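Local coordinates for Serine/threonine-protein kinase Tel1 (Chaetomium thermophilum, PDB 6SKY) that probably acts as a DNA-damage-sensing serine/threonine kinase of the ATM subfamily, using ATP to phosphorylate proteins at Ser/Thr-Gln sites in checkpoint signalling, at residues E2623-A2627 / I2646-K2650; Y1660-S1664 / F1798-V1802; S2185-S2189 / I2206-A2210. All blocks are in the same frame, centred on the assembly; numbering follows the deposited sequence.

Interaction 1. Residues E2623-A2627 / I2646-K2650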
loop_
_atom_site.group_PDB
_atom_site.type_symbol
_atom_site.label_atom_id
_atom_site.label_comp_id
_atom_site.label_asym_id
_atom_site.label_seq_id
_atom_site.Cartn_x
_atom_site.Cartn_y
_atom_site.Cartn_z
ATOM N N GLU A 2623 -1.913 -22.420 28.817
ATOM C CA GLU A 2623 -2.476 -21.194 29.363
ATOM C C GLU A 2623 -1.433 -20.087 29.395
ATOM O O GLU A 2623 -1.734 -18.932 29.077
ATOM C CB GLU A 2623 -3.041 -21.465 30.753
ATOM C CG GLU A 2623 -3.617 -20.253 31.447
ATOM C CD GLU A 2623 -4.797 -19.669 30.716
ATOM O OE1 GLU A 2623 -5.614 -20.444 30.195
ATOM O OE2 GLU A 2623 -4.909 -18.433 30.651
ATOM N N GLN A 2624 -0.190 -20.430 29.733
ATOM C CA GLN A 2624 0.874 -19.430 29.738
ATOM C C GLN A 2624 1.180 -18.918 28.335
ATOM O O GLN A 2624 1.388 -17.716 28.135
ATOM C CB GLN A 2624 2.121 -20.025 30.370
ATOM C CG GLN A 2624 3.295 -19.104 30.400
ATOM C CD GLN A 2624 4.587 -19.854 30.542
ATOM O OE1 GLN A 2624 5.631 -19.273 30.819
ATOM N NE2 GLN A 2624 4.528 -21.159 30.343
ATOM N N VAL A 2625 1.199 -19.814 27.350
ATOM C CA VAL A 2625 1.466 -19.409 25.970
ATOM C C VAL A 2625 0.374 -18.479 25.457
ATOM O O VAL A 2625 0.650 -17.449 24.824
ATOM C CB VAL A 2625 1.613 -20.651 25.078
ATOM C CG1 VAL A 2625 1.412 -20.293 23.635
ATOM C CG2 VAL A 2625 2.967 -21.268 25.278
ATOM N N PHE A 2626 -0.885 -18.831 25.717
ATOM C CA PHE A 2626 -1.997 -17.996 25.283
ATOM C C PHE A 2626 -1.973 -16.636 25.962
ATOM O O PHE A 2626 -2.265 -15.616 25.329
ATOM C CB PHE A 2626 -3.315 -18.708 25.551
ATOM C CG PHE A 2626 -3.749 -19.615 24.443
ATOM C CD1 PHE A 2626 -3.269 -20.901 24.354
ATOM C CD2 PHE A 2626 -4.645 -19.181 23.493
ATOM C CE1 PHE A 2626 -3.669 -21.733 23.344
ATOM C CE2 PHE A 2626 -5.046 -20.012 22.479
ATOM C CZ PHE A 2626 -4.554 -21.287 22.404
ATOM N N ALA A 2627 -1.621 -16.592 27.245
ATOM C CA ALA A 2627 -1.529 -15.305 27.920
ATOM C C ALA A 2627 -0.423 -14.442 27.326
ATOM O O ALA A 2627 -0.581 -13.224 27.196
ATOM C CB ALA A 2627 -1.307 -15.517 29.411
ATOM N N ILE A 2646 -7.753 -12.241 25.664
ATOM C CA ILE A 2646 -8.424 -13.408 26.204
ATOM C C ILE A 2646 -8.473 -13.292 27.716
ATOM O O ILE A 2646 -7.706 -12.560 28.338
ATOM C CB ILE A 2646 -7.758 -14.729 25.779
ATOM C CG1 ILE A 2646 -6.466 -14.948 26.543
ATOM C CG2 ILE A 2646 -7.497 -14.733 24.298
ATOM C CD1 ILE A 2646 -6.042 -16.374 26.567
ATOM N N ARG A 2647 -9.421 -14.011 28.299
ATOM C CA ARG A 2647 -9.550 -14.120 29.740
ATOM C C ARG A 2647 -8.741 -15.314 30.215
ATOM O O ARG A 2647 -8.824 -16.397 29.635
ATOM C CB ARG A 2647 -11.017 -14.282 30.132
ATOM C CG ARG A 2647 -11.850 -13.037 29.974
ATOM C CD ARG A 2647 -11.752 -12.173 31.206
ATOM N NE ARG A 2647 -12.044 -12.946 32.405
ATOM C CZ ARG A 2647 -13.260 -13.113 32.908
ATOM N NH1 ARG A 2647 -13.427 -13.843 33.996
ATOM N NH2 ARG A 2647 -14.304 -12.554 32.327
ATOM N N THR A 2648 -7.965 -15.116 31.264
ATOM C CA THR A 2648 -7.076 -16.144 31.773
ATOM C C THR A 2648 -7.635 -16.758 33.049
ATOM O O THR A 2648 -8.507 -16.194 33.710
ATOM C CB THR A 2648 -5.689 -15.564 32.042
ATOM O OG1 THR A 2648 -5.812 -14.394 32.853
ATOM C CG2 THR A 2648 -5.016 -15.182 30.750
ATOM N N TYR A 2649 -7.138 -17.942 33.374
ATOM C CA TYR A 2649 -7.367 -18.542 34.675
ATOM C C TYR A 2649 -6.045 -19.133 35.130
ATOM O O TYR A 2649 -5.011 -18.943 34.490
ATOM C CB TYR A 2649 -8.528 -19.547 34.638
ATOM C CG TYR A 2649 -8.304 -20.841 33.903
ATOM C CD1 TYR A 2649 -8.590 -22.043 34.507
ATOM C CD2 TYR A 2649 -7.861 -20.864 32.602
ATOM C CE1 TYR A 2649 -8.408 -23.223 33.857
ATOM C CE2 TYR A 2649 -7.674 -22.046 31.945
ATOM C CZ TYR A 2649 -7.952 -23.221 32.578
ATOM O OH TYR A 2649 -7.775 -24.415 31.933
ATOM N N LYS A 2650 -6.051 -19.831 36.254
ATOM C CA LYS A 2650 -4.817 -20.302 36.862
ATOM C C LYS A 2650 -4.883 -21.801 37.063
ATOM O O LYS A 2650 -5.769 -22.295 37.758
ATOM C CB LYS A 2650 -4.560 -19.600 38.189
ATOM C CG LYS A 2650 -3.372 -20.141 38.915
ATOM C CD LYS A 2650 -2.422 -19.051 39.277
ATOM C CE LYS A 2650 -1.349 -19.576 40.181
ATOM N NZ LYS A 2650 -0.744 -18.476 40.967
#
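In the small lobe of the kinase domain, helix 2616-2632 turns E2623 and F2626, with A2627 alongside, toward the loop that leads into strand 2651-2655, where I2646, T2648 and Y2649 receive them. E2623 brings its carboxylate up to both T2648 and Y2649. Its CG lies anti to the backbone N (chi1 178°) and the chain then bends at chi2 (63°), which brings the carboxylate against the loop. There the two oxygens divide: OE1 of E2623 lies 3.1 Å from CE2 of Y2649, at the ring edge and near the ring plane, while OE2 of E2623 is 3.3 Å from the methyl CG2 of T2648. Carboxylate and ring are steeply turned, their planes 78° apart, so the acid meets hydrogen-bearing ring carbons and does not lie flat on the ring. This side of the loop borders the nucleotide site: Y2649 touches the bound ATP analogue, and its OH is hydrogen-bonded to the backbone N of D2779, a magnesium ligand. E2623 also touches L2780, which follows D2779 in sequence. Shortened to alanine, position E2623 would probably leave the Y2649 ring edge without its carboxylate neighbour and open a gap beside CG2 of T2648. Around F2626 and A2627 the contact is apolar. CD1 of I2646 reaches CB of F2626 at 3.7 Å, and CG2 of T2648 sits 4.0 Å from CB of A2627. From helix 2732-2755, L2752 touches both F2626 and I2646.

Interaction 2. Residues Y1660-S1664 / F1798-V1802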
loop_
_atom_site.group_PDB
_atom_site.type_symbol
_atom_site.label_atom_id
_atom_site.label_comp_id
_atom_site.label_asym_id
_atom_site.label_seq_id
_atom_site.Cartn_x
_atom_site.Cartn_y
_atom_site.Cartn_z
ATOM N N TYR A 1660 -36.088 3.401 37.735
ATOM C CA TYR A 1660 -37.124 2.452 38.107
ATOM C C TYR A 1660 -36.552 1.303 38.913
ATOM O O TYR A 1660 -37.258 0.712 39.733
ATOM C CB TYR A 1660 -37.824 1.910 36.869
ATOM C CG TYR A 1660 -38.377 2.946 35.934
ATOM C CD1 TYR A 1660 -38.658 4.223 36.361
ATOM C CD2 TYR A 1660 -38.625 2.634 34.617
ATOM C CE1 TYR A 1660 -39.156 5.153 35.497
ATOM C CE2 TYR A 1660 -39.127 3.551 33.756
ATOM C CZ TYR A 1660 -39.388 4.807 34.194
ATOM O OH TYR A 1660 -39.893 5.719 33.310
ATOM N N ARG A 1661 -35.287 0.958 38.689
ATOM C CA ARG A 1661 -34.681 -0.114 39.467
ATOM C C ARG A 1661 -34.135 0.379 40.792
ATOM O O ARG A 1661 -34.018 -0.405 41.734
ATOM C CB ARG A 1661 -33.582 -0.791 38.663
ATOM C CG ARG A 1661 -34.151 -1.633 37.562
ATOM C CD ARG A 1661 -33.116 -2.076 36.577
ATOM N NE ARG A 1661 -33.758 -2.749 35.457
ATOM C CZ ARG A 1661 -33.113 -3.222 34.403
ATOM N NH1 ARG A 1661 -31.797 -3.099 34.317
ATOM N NH2 ARG A 1661 -33.785 -3.819 33.436
ATOM N N ARG A 1662 -33.793 1.659 40.883
ATOM C CA ARG A 1662 -33.415 2.220 42.171
ATOM C C ARG A 1662 -34.621 2.336 43.088
ATOM O O ARG A 1662 -34.527 2.048 44.284
ATOM C CB ARG A 1662 -32.765 3.583 41.971
ATOM C CG ARG A 1662 -32.304 4.227 43.248
ATOM C CD ARG A 1662 -31.873 5.652 43.012
ATOM N NE ARG A 1662 -32.992 6.504 42.635
ATOM C CZ ARG A 1662 -33.822 7.071 43.504
ATOM N NH1 ARG A 1662 -33.663 6.869 44.803
ATOM N NH2 ARG A 1662 -34.815 7.836 43.076
ATOM N N LEU A 1663 -35.765 2.754 42.547
ATOM C CA LEU A 1663 -36.972 2.886 43.354
ATOM C C LEU A 1663 -37.491 1.526 43.795
ATOM O O LEU A 1663 -37.587 1.241 44.991
ATOM C CB LEU A 1663 -38.040 3.633 42.567
ATOM C CG LEU A 1663 -37.703 5.075 42.235
ATOM C CD1 LEU A 1663 -38.716 5.637 41.276
ATOM C CD2 LEU A 1663 -37.684 5.873 43.501
ATOM N N SER A 1664 -37.830 0.667 42.838
ATOM C CA SER A 1664 -38.392 -0.648 43.137
ATOM C C SER A 1664 -37.271 -1.602 43.538
ATOM O O SER A 1664 -36.977 -2.596 42.874
ATOM C CB SER A 1664 -39.173 -1.173 41.943
ATOM O OG SER A 1664 -38.364 -1.228 40.789
ATOM N N PHE A 1798 -45.753 6.831 36.169
ATOM C CA PHE A 1798 -46.517 6.210 35.089
ATOM C C PHE A 1798 -46.244 4.721 34.902
ATOM O O PHE A 1798 -47.215 3.947 34.813
ATOM C CB PHE A 1798 -46.257 6.997 33.805
ATOM C CG PHE A 1798 -47.223 6.715 32.721
ATOM C CD1 PHE A 1798 -48.500 7.212 32.782
ATOM C CD2 PHE A 1798 -46.854 5.966 31.630
ATOM C CE1 PHE A 1798 -49.386 6.957 31.789
ATOM C CE2 PHE A 1798 -47.741 5.712 30.634
ATOM C CZ PHE A 1798 -49.008 6.207 30.713
ATOM N N PRO A 1799 -44.994 4.248 34.819
ATOM C CA PRO A 1799 -44.793 2.810 34.607
ATOM C C PRO A 1799 -45.351 1.952 35.720
ATOM O O PRO A 1799 -45.914 0.888 35.452
ATOM C CB PRO A 1799 -43.271 2.693 34.514
ATOM C CG PRO A 1799 -42.830 3.998 34.099
ATOM C CD PRO A 1799 -43.705 4.954 34.797
ATOM N N PHE A 1800 -45.207 2.384 36.968
ATOM C CA PHE A 1800 -45.705 1.594 38.082
ATOM C C PHE A 1800 -47.218 1.477 38.037
ATOM O O PHE A 1800 -47.774 0.413 38.314
ATOM C CB PHE A 1800 -45.255 2.213 39.397
ATOM C CG PHE A 1800 -43.781 2.379 39.508
ATOM C CD1 PHE A 1800 -42.943 1.297 39.422
ATOM C CD2 PHE A 1800 -43.231 3.612 39.715
ATOM C CE1 PHE A 1800 -41.595 1.449 39.528
ATOM C CE2 PHE A 1800 -41.881 3.757 39.822
ATOM C CZ PHE A 1800 -41.068 2.673 39.729
ATOM N N VAL A 1801 -47.901 2.557 37.670
ATOM C CA VAL A 1801 -49.353 2.519 37.584
ATOM C C VAL A 1801 -49.792 1.587 36.470
ATOM O O VAL A 1801 -50.686 0.751 36.654
ATOM C CB VAL A 1801 -49.913 3.935 37.385
ATOM C CG1 VAL A 1801 -51.401 3.888 37.203
ATOM C CG2 VAL A 1801 -49.565 4.802 38.560
ATOM N N VAL A 1802 -49.183 1.723 35.290
ATOM C CA VAL A 1802 -49.549 0.862 34.170
ATOM C C VAL A 1802 -49.351 -0.600 34.536
ATOM O O VAL A 1802 -50.218 -1.444 34.286
ATOM C CB VAL A 1802 -48.743 1.238 32.920
ATOM C CG1 VAL A 1802 -48.942 0.208 31.860
ATOM C CG2 VAL A 1802 -49.169 2.573 32.415
#
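Two aromatic rings, Y1660 and F1800, meet beside P1799 with planes 70° apart and centroids separated by 5.9 Å, an oblique pairing. Over one face of the Y1660 ring lies P1799, whose CB stands 4.3 Å above the plane, displaced toward the rim. Its CG comes obliquely to the phenolic end, 3.5 Å from both CZ and OH of Y1660, and the two side chains cross at about a right angle. The F1800 ring has L1663 at its edge: CD1 of the leucine is close to the ring plane and 4.0 Å from CE2 of F1800. On the same ring, CB of S1664 comes obliquely to 4.3 Å from CE1, and CZ points to the backbone of Y1660, 4.3 Å from its CA. F1800 gets there because its CG is anti to the carbonyl carbon (chi1 -56°), which carries the ring across to helix 1657-1663 although its CB does not aim that way. Within that helix's last turn, S1664 N is hydrogen-bonded to Y1660 O at 3.2 Å. A third ring completes the cluster: Y1848 of helix 1836-1849 meets F1800 edge-to-face and also adjoins Y1660, while L1674 of helix 1670-1684 touches F1800. The contact thus joins the C-terminal end of one short solenoid helix to the kinked part of helix 1793-1808, where P1799 has no N-H to give to the preceding turn. With aromatic, proline and aliphatic carbon doing the touching and no polar bond between the segments, cohesion here probably rests on shape fit and dispersion, through groups largely shielded from solvent.

Interaction 3. Residues S2185-S2189 / I2206-A2210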
loop_
_atom_site.group_PDB
_atom_site.type_symbol
_atom_site.label_atom_id
_atom_site.label_comp_id
_atom_site.label_asym_id
_atom_site.label_seq_id
_atom_site.Cartn_x
_atom_site.Cartn_y
_atom_site.Cartn_z
ATOM N N SER A 2185 5.282 18.913 11.523
ATOM C CA SER A 2185 6.699 19.084 11.246
ATOM C C SER A 2185 6.944 20.256 10.312
ATOM O O SER A 2185 7.952 20.948 10.455
ATOM C CB SER A 2185 7.292 17.805 10.679
ATOM O OG SER A 2185 7.082 17.712 9.296
ATOM N N THR A 2186 6.026 20.531 9.385
ATOM C CA THR A 2186 6.169 21.726 8.560
ATOM C C THR A 2186 6.059 22.991 9.401
ATOM O O THR A 2186 6.884 23.908 9.287
ATOM C CB THR A 2186 5.119 21.735 7.461
ATOM O OG1 THR A 2186 5.224 20.539 6.692
ATOM C CG2 THR A 2186 5.357 22.894 6.563
ATOM N N ALA A 2187 5.035 23.062 10.250
ATOM C CA ALA A 2187 4.860 24.229 11.100
ATOM C C ALA A 2187 6.010 24.400 12.079
ATOM O O ALA A 2187 6.299 25.522 12.490
ATOM C CB ALA A 2187 3.541 24.128 11.849
ATOM N N LEU A 2188 6.662 23.311 12.478
ATOM C CA LEU A 2188 7.822 23.423 13.356
ATOM C C LEU A 2188 9.039 23.922 12.599
ATOM O O LEU A 2188 9.795 24.747 13.112
ATOM C CB LEU A 2188 8.133 22.077 13.999
ATOM C CG LEU A 2188 7.506 21.711 15.334
ATOM C CD1 LEU A 2188 7.705 20.247 15.575
ATOM C CD2 LEU A 2188 8.136 22.508 16.432
ATOM N N SER A 2189 9.259 23.413 11.388
ATOM C CA SER A 2189 10.381 23.881 10.592
ATOM C C SER A 2189 10.252 25.353 10.262
ATOM O O SER A 2189 11.261 26.039 10.082
ATOM C CB SER A 2189 10.495 23.065 9.313
ATOM O OG SER A 2189 10.890 21.742 9.590
ATOM N N ILE A 2206 14.030 19.687 15.776
ATOM C CA ILE A 2206 13.063 19.968 14.727
ATOM C C ILE A 2206 13.432 19.237 13.443
ATOM O O ILE A 2206 12.560 18.713 12.734
ATOM C CB ILE A 2206 12.955 21.486 14.526
ATOM C CG1 ILE A 2206 12.245 22.105 15.725
ATOM C CG2 ILE A 2206 12.226 21.798 13.263
ATOM C CD1 ILE A 2206 12.182 23.582 15.695
ATOM N N LYS A 2207 14.725 19.144 13.140
ATOM C CA LYS A 2207 15.135 18.380 11.973
ATOM C C LYS A 2207 14.956 16.887 12.194
ATOM O O LYS A 2207 14.647 16.160 11.245
ATOM C CB LYS A 2207 16.573 18.717 11.609
ATOM C CG LYS A 2207 16.706 20.081 10.971
ATOM C CD LYS A 2207 18.121 20.364 10.520
ATOM C CE LYS A 2207 19.076 20.400 11.691
ATOM N NZ LYS A 2207 20.471 20.692 11.280
ATOM N N MET A 2208 15.093 16.411 13.427
ATOM C CA MET A 2208 14.788 15.013 13.687
ATOM C C MET A 2208 13.303 14.728 13.556
ATOM O O MET A 2208 12.918 13.648 13.104
ATOM C CB MET A 2208 15.280 14.615 15.065
ATOM C CG MET A 2208 14.890 13.215 15.448
ATOM S SD MET A 2208 15.940 12.574 16.737
ATOM C CE MET A 2208 17.510 13.106 16.093
ATOM N N GLU A 2209 12.449 15.679 13.927
ATOM C CA GLU A 2209 11.023 15.496 13.691
ATOM C C GLU A 2209 10.708 15.453 12.202
ATOM O O GLU A 2209 9.867 14.662 11.758
ATOM C CB GLU A 2209 10.234 16.600 14.380
ATOM C CG GLU A 2209 8.748 16.515 14.151
ATOM C CD GLU A 2209 8.201 15.118 14.375
ATOM O OE1 GLU A 2209 8.582 14.481 15.382
ATOM O OE2 GLU A 2209 7.393 14.652 13.539
ATOM N N ALA A 2210 11.372 16.294 11.413
ATOM C CA ALA A 2210 11.177 16.242 9.968
ATOM C C ALA A 2210 11.616 14.901 9.395
ATOM O O ALA A 2210 10.947 14.338 8.517
ATOM C CB ALA A 2210 11.934 17.380 9.303
#
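I2206 and L2188 carry the apolar side of this helix pair, with CG2 of I2206 4.2 Å from CB of L2188 and the isoleucine reaching the other helix's backbone. CD1 of I2206 stops 3.7 Å from the carbonyl O of L2188, and CG2 of I2206 lies 3.9 Å from CA of S2189. One turn on, E2209 contributes only its aliphatic part: CG of E2209 packs 4.0 Å from CB of S2185 and 4.1 Å from CD1 of L2188. The approach is close at this end, consistent with the small side chains of S2185 and A2210, whose CA atoms are 5.5 Å apart. The segment axes come within 9.3 Å at 153° between their N-to-C directions, a nearly antiparallel packing.

What positions these groups lies one shell out. S2189 turns its hydroxyl back on its own helix, OG donating to S2185 O at 3.2 Å; the same oxygen takes the N-H of S2189 from the opposite face of its plane. The bend of E2209 at chi2 (48°) lets its carboxylate reach R2173 in a salt bridge, so the buried acid has a charged mate on helix 2154-2174. That helix also supplies M2165 and L2166 against L2188. M2226 of helix 2220-2232 touches A2210, in keeping with the helical repeats of the FAT domain, while L1939 of the second subunit packs on S2185.

Overall arrangement
Interactions 2 and 3 are buried packing between helices, whereas interaction 1 is only partly buried and sets a helix against a loop. No structural element is shared among them. Interaction 2 relies on aromatic rings and a proline; interaction 3 has small and aliphatic residues plus an acid salt-bridged to a neighbouring helix, and also packs against the second subunit. Only interaction 1 adjoins the nucleotide, and there a carboxylate meets a tyrosine edge. The contacts are well separated: interaction 1 lies about 20 Å from interaction 2 and about 31 Å from interaction 3 by nearest atoms, and interactions 2 and 3 occupy opposite sides of the chain's centre.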